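PDB 5WCK: FEZ-1 protein from Fluoribacter gormanii, which probably hydrolyses beta-lactam antibiotics as a monomeric, zinc-dependent metallo-beta-lactamase of subclass B3. Local coordinates for residues P7-F11 and L221-Y225; A89-D95 and T123-H129; V100-K106 and Y118-V124. The protein carries 2 engineered substitutions. All coordinates share one frame; numbering follows the deposited sequence.

How the contacts relate
From the N terminus, contact 1 comes first. It ties residues 7-11, which lead into edge strand 11-14 of the larger sheet, to helix 221-229, late in the chain, so its loop takes in most of the chain. Within that loop, contact 2 pairs strand 90-94 with strand 126-128 at the other edge of the same sheet. Contact 3 lies within the loop of contact 2. It fastens the end of helix 95-103 to the segment leading into strand 126-128. Contacts 2 and 3 share T123 and V124 and touch through Y91, I101 and S122. Contact 1 stands apart, its centre about 28 Å from that of contact 2, across the molecule.

Contact 1. Residues P7-F11 and L221-Y225; sequences PFPPF and LKNKY
F8 and Y225 form a T-shaped (edge-to-face) pair. The edge of F8, led by CZ and CE2, points at the face of Y225. The ring centroids are 5.1 Å apart and the planes meet at 72°. F8 CZ also touches Y225 CB, at 3.7 Å, close to the plane of the F8 ring.

L221 takes one face of F8. Its CD2 methyl sits over the middle of the ring, 3.8 Å from the F8 centroid, in a CH-pi contact. P9 CD lies over the rim of the opposite face, so F8 has a neighbour on each face. The other L221 methyl, CD1, turns to F11 and meets its CZ at the ring edge, at 3.7 Å.

F11 gives a face to Y225. Y225 CD1 stands above the rim, 3.5 Å from F11 CD1, with the planes inclined at 52°, an oblique pair, neither stacked nor T-shaped. Y225 reaches this position with CG anti to its backbone N (chi1 180°), which sends the ring out from the helix toward the F8 edge and the F11 face. At the far end P9 CG rests 3.4 Å from Y225 OH. F236 and Y19 meet the F11 ring too and enlarge the aromatic cluster.

The contact joins the lead-in to strand 11-14 to the start of helix 221-229. L221 lies about 9 Å, side chain to side chain, from the zinc ligand H215. The two segments share no direct hydrogen bond. A water links the Y225 hydroxyl to P10 O, so the grip is mainly apolar and aromatic, with one solvent-mediated polar link.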
loop_
_atom_site.group_PDB
_atom_site.type_symbol
_atom_site.label_atom_id
_atom_site.label_comp_id
_atom_site.label_asym_id
_atom_site.label_seq_id
_atom_site.Cartn_x
_atom_site.Cartn_y
_atom_site.Cartn_z
ATOM N N PRO A 7 9.487 15.382 1.723
ATOM C CA PRO A 7 8.678 15.268 2.926
ATOM C C PRO A 7 7.267 15.836 2.722
ATOM O O PRO A 7 7.013 16.712 1.866
ATOM C CB PRO A 7 9.435 16.045 4.012
ATOM C CG PRO A 7 10.512 16.818 3.290
ATOM C CD PRO A 7 10.723 16.166 1.946
ATOM N N PHE A 8 6.343 15.303 3.516
ATOM C CA PHE A 8 4.971 15.733 3.474
ATOM C C PHE A 8 4.496 15.870 4.907
ATOM O O PHE A 8 4.866 15.063 5.746
ATOM C CB PHE A 8 4.086 14.736 2.711
ATOM C CG PHE A 8 2.766 15.306 2.270
ATOM C CD1 PHE A 8 2.652 15.990 1.065
ATOM C CD2 PHE A 8 1.649 15.260 3.085
ATOM C CE1 PHE A 8 1.455 16.562 0.680
ATOM C CE2 PHE A 8 0.458 15.852 2.708
ATOM C CZ PHE A 8 0.348 16.478 1.489
ATOM N N PRO A 9 3.698 16.890 5.252
ATOM C CA PRO A 9 3.247 17.039 6.638
ATOM C C PRO A 9 2.333 15.898 7.038
ATOM O O PRO A 9 1.387 15.580 6.310
ATOM C CB PRO A 9 2.452 18.352 6.659
ATOM C CG PRO A 9 2.166 18.666 5.216
ATOM C CD PRO A 9 3.225 17.980 4.390
ATOM N N PRO A 10 2.569 15.244 8.196
ATOM C CA PRO A 10 1.691 14.161 8.631
ATOM C C PRO A 10 0.357 14.728 9.131
ATOM O O PRO A 10 0.291 15.893 9.575
ATOM C CB PRO A 10 2.511 13.491 9.738
ATOM C CG PRO A 10 3.314 14.639 10.344
ATOM C CD PRO A 10 3.662 15.507 9.149
ATOM N N PHE A 11 -0.710 13.925 9.079
ATOM C CA PHE A 11 -2.023 14.395 9.455
ATOM C C PHE A 11 -2.936 13.204 9.741
ATOM O O PHE A 11 -2.627 12.086 9.327
ATOM C CB PHE A 11 -2.638 15.309 8.386
ATOM C CG PHE A 11 -2.883 14.649 7.057
ATOM C CD1 PHE A 11 -1.856 14.546 6.134
ATOM C CD2 PHE A 11 -4.127 14.125 6.748
ATOM C CE1 PHE A 11 -2.086 13.932 4.914
ATOM C CE2 PHE A 11 -4.351 13.505 5.535
ATOM C CZ PHE A 11 -3.326 13.407 4.632
ATOM N N LEU A 221 -3.685 13.116 -3.070
ATOM C CA LEU A 221 -3.254 13.505 -1.708
ATOM C C LEU A 221 -3.082 15.022 -1.607
ATOM O O LEU A 221 -3.574 15.632 -0.664
ATOM C CB LEU A 221 -1.937 12.818 -1.332
ATOM C CG LEU A 221 -1.269 13.344 -0.052
ATOM C CD1 LEU A 221 -2.068 12.947 1.171
ATOM C CD2 LEU A 221 0.173 12.875 0.065
ATOM N N LYS A 222 -2.309 15.597 -2.530
ATOM C CA LYS A 222 -1.931 17.015 -2.364
ATOM C C LYS A 222 -3.153 17.937 -2.344
ATOM O O LYS A 222 -3.288 18.763 -1.433
ATOM C CB LYS A 222 -0.962 17.468 -3.459
ATOM C CG LYS A 222 0.391 16.784 -3.436
ATOM C CD LYS A 222 1.175 17.134 -4.670
ATOM C CE LYS A 222 2.564 16.563 -4.714
ATOM N NZ LYS A 222 3.185 16.862 -6.019
ATOM N N ASN A 223 -4.040 17.829 -3.342
ATOM C CA ASN A 223 -5.206 18.718 -3.425
ATOM C C ASN A 223 -6.157 18.450 -2.255
ATOM O O ASN A 223 -6.736 19.369 -1.715
ATOM C CB ASN A 223 -5.910 18.643 -4.778
ATOM C CG ASN A 223 -5.048 19.202 -5.892
ATOM O OD1 ASN A 223 -4.625 20.368 -5.851
ATOM N ND2 ASN A 223 -4.750 18.385 -6.894
ATOM N N LYS A 224 -6.303 17.186 -1.847
ATOM C CA LYS A 224 -7.181 16.875 -0.740
ATOM C C LYS A 224 -6.616 17.431 0.576
ATOM O O LYS A 224 -7.362 17.873 1.411
ATOM C CB LYS A 224 -7.419 15.373 -0.664
ATOM C CG LYS A 224 -8.372 14.875 -1.744
ATOM C CD LYS A 224 -8.519 13.376 -1.759
ATOM C CE LYS A 224 -9.479 12.900 -2.829
ATOM N NZ LYS A 224 -9.420 11.434 -3.016
ATOM N N TYR A 225 -5.299 17.339 0.777
ATOM C CA TYR A 225 -4.655 17.883 1.979
ATOM C C TYR A 225 -4.892 19.395 2.051
ATOM O O TYR A 225 -5.186 19.902 3.112
ATOM C CB TYR A 225 -3.156 17.597 2.035
ATOM C CG TYR A 225 -2.489 18.160 3.262
ATOM C CD1 TYR A 225 -2.632 17.555 4.492
ATOM C CD2 TYR A 225 -1.782 19.354 3.203
ATOM C CE1 TYR A 225 -2.046 18.079 5.638
ATOM C CE2 TYR A 225 -1.179 19.878 4.329
ATOM C CZ TYR A 225 -1.314 19.249 5.550
ATOM O OH TYR A 225 -0.715 19.788 6.659
HETATM O O HOH W 1 -0.761 18.456 9.078
#

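Contact 2. Residues A89-D95 and T123-H129; sequences AKYMVMD and TVDKVLH
Y91 is hydrogen-bonded to D125 through both its backbone N and its backbone O. Its N-H gives a nearly straight bond to D125 OD2 (2.9 Å, 176°), on the anti lone pair of the carboxylate. Y91 O takes the N-H groups of D125, at 2.8 Å, and of K126, at 3.3 Å. The parallel pairing then continues: V93 N to K126 O, L128 N to V93 O (2.8 Å) and D95 N to L128 O.

Side chains pack on both faces. On one, M92 CB lies 3.8 Å from L128 CD1, and M92 CG passes K126 CB. On the other, V93 CG2 meets V124 CG2 at 3.8 Å. A water joins D95 OD2 to H129 ND1 at the far end.

Further out, K84 NZ hydrogen-bonds to T123 O and makes a long, weak ion pair with D125 OD2.

The two strands and helix 95-103 form a beta-alpha-beta unit. Strand 126-128 is the sheet edge, and strand 64-68 flanks strand 90-94 on its other side. V98 and I101 of the helix pack on V93. M94 and L128 face strand 154-162, touching T154 and W156 of the second sheet.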
loop_
_atom_site.group_PDB
_atom_site.type_symbol
_atom_site.label_atom_id
_atom_site.label_comp_id
_atom_site.label_asym_id
_atom_site.label_seq_id
_atom_site.Cartn_x
_atom_site.Cartn_y
_atom_site.Cartn_z
ATOM N N ALA A 89 9.174 -4.183 15.385
ATOM C CA ALA A 89 7.792 -4.420 14.916
ATOM C C ALA A 89 7.710 -5.798 14.266
ATOM O O ALA A 89 8.712 -6.252 13.774
ATOM C CB ALA A 89 7.393 -3.386 13.884
ATOM N N LYS A 90 6.537 -6.424 14.308
ATOM C CA LYS A 90 6.329 -7.716 13.622
ATOM C C LYS A 90 5.929 -7.437 12.175
ATOM O O LYS A 90 4.965 -6.736 11.970
ATOM C CB LYS A 90 5.235 -8.506 14.320
ATOM C CG LYS A 90 5.639 -8.841 15.736
ATOM C CD LYS A 90 4.649 -9.707 16.370
ATOM C CE LYS A 90 3.499 -8.934 16.938
ATOM N NZ LYS A 90 3.183 -9.557 18.238
ATOM N N TYR A 91 6.640 -8.075 11.257
ATOM C CA TYR A 91 6.432 -7.862 9.810
ATOM C C TYR A 91 5.478 -8.937 9.285
ATOM O O TYR A 91 5.772 -10.093 9.386
ATOM C CB TYR A 91 7.793 -8.007 9.131
ATOM C CG TYR A 91 7.932 -7.423 7.751
ATOM C CD1 TYR A 91 6.992 -6.576 7.213
ATOM C CD2 TYR A 91 9.033 -7.734 6.990
ATOM C CE1 TYR A 91 7.154 -6.035 5.952
ATOM C CE2 TYR A 91 9.214 -7.196 5.735
ATOM C CZ TYR A 91 8.286 -6.318 5.222
ATOM O OH TYR A 91 8.502 -5.803 3.984
ATOM N N MET A 92 4.378 -8.502 8.666
ATOM C CA MET A 92 3.380 -9.433 8.187
ATOM C C MET A 92 3.155 -9.138 6.699
ATOM O O MET A 92 2.945 -7.980 6.307
ATOM C CB MET A 92 2.068 -9.300 8.966
ATOM C CG MET A 92 2.263 -9.301 10.469
ATOM S SD MET A 92 0.673 -9.371 11.326
ATOM C CE MET A 92 1.276 -9.336 13.015
ATOM N N VAL A 93 3.180 -10.193 5.889
ATOM C CA VAL A 93 3.203 -10.094 4.416
ATOM C C VAL A 93 2.332 -11.213 3.823
ATOM O O VAL A 93 2.365 -12.366 4.239
ATOM C CB VAL A 93 4.634 -10.145 3.850
ATOM C CG1 VAL A 93 4.632 -10.112 2.335
ATOM C CG2 VAL A 93 5.521 -9.048 4.391
ATOM N N MET A 94 1.532 -10.848 2.806
ATOM C CA MET A 94 0.730 -11.773 2.014
ATOM C C MET A 94 1.636 -12.875 1.425
ATOM O O MET A 94 2.655 -12.582 0.819
ATOM C CB MET A 94 0.052 -11.009 0.873
ATOM C CG MET A 94 -0.994 -11.794 0.086
ATOM S SD MET A 94 -2.459 -12.356 1.006
ATOM C CE MET A 94 -3.278 -10.778 1.245
ATOM N N ASP A 95 1.192 -14.125 1.604
ATOM C CA ASP A 95 1.849 -15.365 1.205
ATOM C C ASP A 95 2.574 -15.210 -0.135
ATOM O O ASP A 95 3.786 -15.474 -0.230
ATOM C CB ASP A 95 0.830 -16.498 1.206
ATOM C CG ASP A 95 1.407 -17.893 0.996
ATOM O OD1 ASP A 95 2.631 -18.071 1.204
ATOM O OD2 ASP A 95 0.610 -18.801 0.677
ATOM N N THR A 123 13.101 -11.040 7.423
ATOM C CA THR A 123 12.241 -12.165 7.672
ATOM C C THR A 123 10.824 -11.654 7.918
ATOM O O THR A 123 10.622 -10.547 8.409
ATOM C CB THR A 123 12.773 -12.991 8.847
ATOM O OG1 THR A 123 12.842 -12.122 9.971
ATOM C CG2 THR A 123 14.144 -13.568 8.582
ATOM N N VAL A 124 9.874 -12.515 7.579
ATOM C CA VAL A 124 8.461 -12.257 7.785
ATOM C C VAL A 124 8.026 -12.992 9.060
ATOM O O VAL A 124 8.158 -14.209 9.181
ATOM C CB VAL A 124 7.667 -12.673 6.536
ATOM C CG1 VAL A 124 6.162 -12.684 6.778
ATOM C CG2 VAL A 124 8.032 -11.786 5.351
ATOM N N ASP A 125 7.428 -12.235 9.980
ATOM C CA ASP A 125 6.978 -12.779 11.274
ATOM C C ASP A 125 5.619 -13.489 11.170
ATOM O O ASP A 125 5.359 -14.439 11.919
ATOM C CB ASP A 125 6.976 -11.659 12.304
ATOM C CG ASP A 125 8.373 -11.121 12.529
ATOM O OD1 ASP A 125 9.222 -11.924 12.958
ATOM O OD2 ASP A 125 8.619 -9.942 12.223
ATOM N N LYS A 126 4.725 -13.042 10.275
ATOM C CA LYS A 126 3.486 -13.715 10.062
ATOM C C LYS A 126 3.115 -13.642 8.586
ATOM O O LYS A 126 3.020 -12.572 8.011
ATOM C CB LYS A 126 2.334 -13.144 10.887
ATOM C CG LYS A 126 1.085 -14.003 10.861
ATOM C CD LYS A 126 -0.037 -13.551 11.787
ATOM C CE LYS A 126 -1.223 -14.494 11.711
ATOM N NZ LYS A 126 -2.375 -14.087 12.550
ATOM N N VAL A 127 2.893 -14.817 8.000
ATOM C CA VAL A 127 2.445 -14.922 6.629
ATOM C C VAL A 127 0.927 -14.749 6.581
ATOM O O VAL A 127 0.181 -15.452 7.286
ATOM C CB VAL A 127 2.856 -16.270 6.024
ATOM C CG1 VAL A 127 2.304 -16.428 4.619
ATOM C CG2 VAL A 127 4.363 -16.422 6.051
ATOM N N LEU A 128 0.465 -13.836 5.722
ATOM C CA LEU A 128 -0.975 -13.559 5.612
ATOM C C LEU A 128 -1.597 -14.236 4.388
ATOM O O LEU A 128 -0.910 -14.693 3.483
ATOM C CB LEU A 128 -1.195 -12.048 5.537
ATOM C CG LEU A 128 -0.665 -11.245 6.723
ATOM C CD1 LEU A 128 -0.792 -9.756 6.464
ATOM C CD2 LEU A 128 -1.343 -11.638 8.025
ATOM N N HIS A 129 -2.934 -14.277 4.389
ATOM C CA HIS A 129 -3.712 -14.910 3.329
ATOM C C HIS A 129 -4.890 -14.014 2.971
ATOM O O HIS A 129 -5.257 -13.165 3.740
ATOM C CB HIS A 129 -4.168 -16.317 3.756
ATOM C CG HIS A 129 -3.038 -17.119 4.299
ATOM N ND1 HIS A 129 -2.233 -17.900 3.490
ATOM C CD2 HIS A 129 -2.512 -17.193 5.547
ATOM C CE1 HIS A 129 -1.282 -18.453 4.223
ATOM N NE2 HIS A 129 -1.439 -18.038 5.491
HETATM O O HOH W 2 -2.051 -18.011 0.692
#

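Contact 3. Residues V100-K106 and Y118-V124; sequences VILSGGK and YFTQSTV
F119 lays its ring over the backbone of G104. Its CB leads into a first torsion that puts CG between the backbone N and the carbonyl carbon (chi1 53°), which folds the ring back over the glycine. CG and CD1 face G104 O, with CD1 3.7 Å from that oxygen. G104 CA stands over the face on the CD2 and CE2 side, in a CH-pi contact 4.0 Å from the F119 centroid. CE1 meets G105 N at 3.8 Å. CE2 meets I101 CD1 at 3.9 Å, near the ring plane. The tip, CZ, comes to V100 O and V100 CG1.

F119 N donates to G104 O (2.9 Å, 160°), and G104 CA makes a CA-H...O contact with F119 O. G104 has positive phi and closes the helix with a Schellman motif (G105 N to V100 O, G104 N to I101 O).

Beside it, K106 crosses Y118 with CG over the ring centre, 4.0 Å from the Y118 centroid. Y118 OH hydrogen-bonds to A112 O. L102 CD2 reaches S122 O, and I101 CG2 touches S122 OG at 3.4 Å.

Three waters bridge the I101, L102 and S103 carbonyls across. One joins I101 O to T120 O and S122 OG. Another joins L102 O to S122 O, and the third S103 O to Q121 NE2.

The segment leading to strand 126-128 runs along the end of helix 95-103. I101 packs on Y91 and V93 of strand 90-94. S122 touches E81 of helix 80-87, and F119 rests on F74 of helix 74-77, about 10 Å from a zinc ion.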
loop_
_atom_site.group_PDB
_atom_site.type_symbol
_atom_site.label_atom_id
_atom_site.label_comp_id
_atom_site.label_asym_id
_atom_site.label_seq_id
_atom_site.Cartn_x
_atom_site.Cartn_y
_atom_site.Cartn_z
ATOM N N VAL A 100 9.574 -12.682 -2.431
ATOM C CA VAL A 100 10.263 -11.462 -2.832
ATOM C C VAL A 100 10.849 -10.733 -1.615
ATOM O O VAL A 100 11.968 -10.223 -1.678
ATOM C CB VAL A 100 9.346 -10.548 -3.661
ATOM C CG1 VAL A 100 9.952 -9.192 -3.869
ATOM C CG2 VAL A 100 9.022 -11.209 -4.990
ATOM N N ILE A 101 10.102 -10.673 -0.517
ATOM C CA ILE A 101 10.605 -10.007 0.677
ATOM C C ILE A 101 11.844 -10.748 1.223
ATOM O O ILE A 101 12.847 -10.114 1.543
ATOM C CB ILE A 101 9.478 -9.855 1.712
ATOM C CG1 ILE A 101 8.359 -8.941 1.187
ATOM C CG2 ILE A 101 10.027 -9.360 3.045
ATOM C CD1 ILE A 101 8.828 -7.586 0.730
ATOM N N LEU A 102 11.785 -12.072 1.307
ATOM C CA LEU A 102 12.923 -12.859 1.876
ATOM C C LEU A 102 14.175 -12.708 0.992
ATOM O O LEU A 102 15.302 -12.673 1.500
ATOM C CB LEU A 102 12.537 -14.338 1.985
ATOM C CG LEU A 102 11.395 -14.687 2.932
ATOM C CD1 LEU A 102 11.198 -16.192 2.995
ATOM C CD2 LEU A 102 11.592 -14.114 4.319
ATOM N N SER A 103 13.980 -12.599 -0.330
ATOM C CA SER A 103 15.077 -12.558 -1.295
ATOM C C SER A 103 15.505 -11.114 -1.598
ATOM O O SER A 103 16.406 -10.882 -2.420
ATOM C CB SER A 103 14.711 -13.296 -2.556
ATOM O OG SER A 103 13.748 -12.579 -3.321
ATOM N N GLY A 104 14.839 -10.110 -1.005
ATOM C CA GLY A 104 15.181 -8.734 -1.289
ATOM C C GLY A 104 15.020 -8.385 -2.765
ATOM O O GLY A 104 15.761 -7.551 -3.291
ATOM N N GLY A 105 14.070 -9.030 -3.455
ATOM C CA GLY A 105 13.796 -8.725 -4.841
ATOM C C GLY A 105 14.374 -9.723 -5.839
ATOM O O GLY A 105 13.999 -9.723 -7.017
ATOM N N LYS A 106 15.266 -10.612 -5.396
ATOM C CA LYS A 106 15.946 -11.505 -6.357
ATOM C C LYS A 106 15.008 -12.552 -6.974
ATOM O O LYS A 106 15.325 -13.060 -8.073
ATOM C CB LYS A 106 17.170 -12.131 -5.687
ATOM C CG LYS A 106 18.242 -11.100 -5.401
ATOM C CD LYS A 106 19.534 -11.676 -4.850
ATOM C CE LYS A 106 20.590 -10.607 -4.686
ATOM N NZ LYS A 106 21.842 -11.162 -4.118
ATOM N N TYR A 118 16.630 -4.204 -6.139
ATOM C CA TYR A 118 16.840 -5.049 -4.991
ATOM C C TYR A 118 16.802 -4.203 -3.715
ATOM O O TYR A 118 16.955 -2.985 -3.739
ATOM C CB TYR A 118 18.190 -5.769 -5.047
ATOM C CG TYR A 118 18.415 -6.717 -6.195
ATOM C CD1 TYR A 118 17.397 -7.165 -7.024
ATOM C CD2 TYR A 118 19.701 -7.157 -6.466
ATOM C CE1 TYR A 118 17.642 -8.041 -8.072
ATOM C CE2 TYR A 118 19.966 -8.031 -7.509
ATOM C CZ TYR A 118 18.934 -8.474 -8.320
ATOM O OH TYR A 118 19.212 -9.328 -9.345
ATOM N N PHE A 119 16.545 -4.870 -2.595
ATOM C CA PHE A 119 16.492 -4.200 -1.295
ATOM C C PHE A 119 16.917 -5.185 -0.203
ATOM O O PHE A 119 17.078 -6.368 -0.438
ATOM C CB PHE A 119 15.087 -3.607 -1.088
ATOM C CG PHE A 119 13.942 -4.568 -1.277
ATOM C CD1 PHE A 119 13.421 -4.823 -2.541
ATOM C CD2 PHE A 119 13.349 -5.191 -0.195
ATOM C CE1 PHE A 119 12.356 -5.696 -2.710
ATOM C CE2 PHE A 119 12.292 -6.066 -0.364
ATOM C CZ PHE A 119 11.795 -6.315 -1.623
ATOM N N THR A 120 17.109 -4.674 1.007
ATOM C CA THR A 120 17.609 -5.480 2.133
ATOM C C THR A 120 16.657 -6.626 2.448
ATOM O O THR A 120 15.449 -6.419 2.612
ATOM C CB THR A 120 17.841 -4.592 3.357
ATOM O OG1 THR A 120 18.723 -3.539 2.964
ATOM C CG2 THR A 120 18.416 -5.358 4.526
ATOM N N GLN A 121 17.217 -7.835 2.547
ATOM C CA GLN A 121 16.487 -9.019 2.965
ATOM C C GLN A 121 15.996 -8.862 4.417
ATOM O O GLN A 121 16.625 -8.209 5.259
ATOM C CB GLN A 121 17.373 -10.258 2.818
ATOM C CG GLN A 121 17.789 -10.527 1.379
ATOM C CD GLN A 121 18.602 -11.792 1.230
ATOM O OE1 GLN A 121 18.700 -12.602 2.144
ATOM N NE2 GLN A 121 19.156 -11.985 0.046
ATOM N N SER A 122 14.811 -9.420 4.682
ATOM C CA SER A 122 14.242 -9.421 6.011
ATOM C C SER A 122 13.480 -10.735 6.181
ATOM O O SER A 122 13.272 -11.473 5.212
ATOM C CB SER A 122 13.386 -8.205 6.222
ATOM O OG SER A 122 12.309 -8.267 5.328
ATOM N N THR A 123 13.101 -11.040 7.423
ATOM C CA THR A 123 12.241 -12.165 7.672
ATOM C C THR A 123 10.824 -11.654 7.918
ATOM O O THR A 123 10.622 -10.547 8.409
ATOM C CB THR A 123 12.773 -12.991 8.847
ATOM O OG1 THR A 123 12.842 -12.122 9.971
ATOM C CG2 THR A 123 14.144 -13.568 8.582
ATOM N N VAL A 124 9.874 -12.515 7.579
ATOM C CA VAL A 124 8.461 -12.257 7.785
ATOM C C VAL A 124 8.026 -12.992 9.060
ATOM O O VAL A 124 8.158 -14.209 9.181
ATOM C CB VAL A 124 7.667 -12.673 6.536
ATOM C CG1 VAL A 124 6.162 -12.684 6.778
ATOM C CG2 VAL A 124 8.032 -11.786 5.351
HETATM O O HOH W 3 12.989 -7.568 2.616
HETATM O O HOH W 4 15.464 -13.203 4.379
HETATM O O HOH W 5 19.000 -10.115 -1.840
#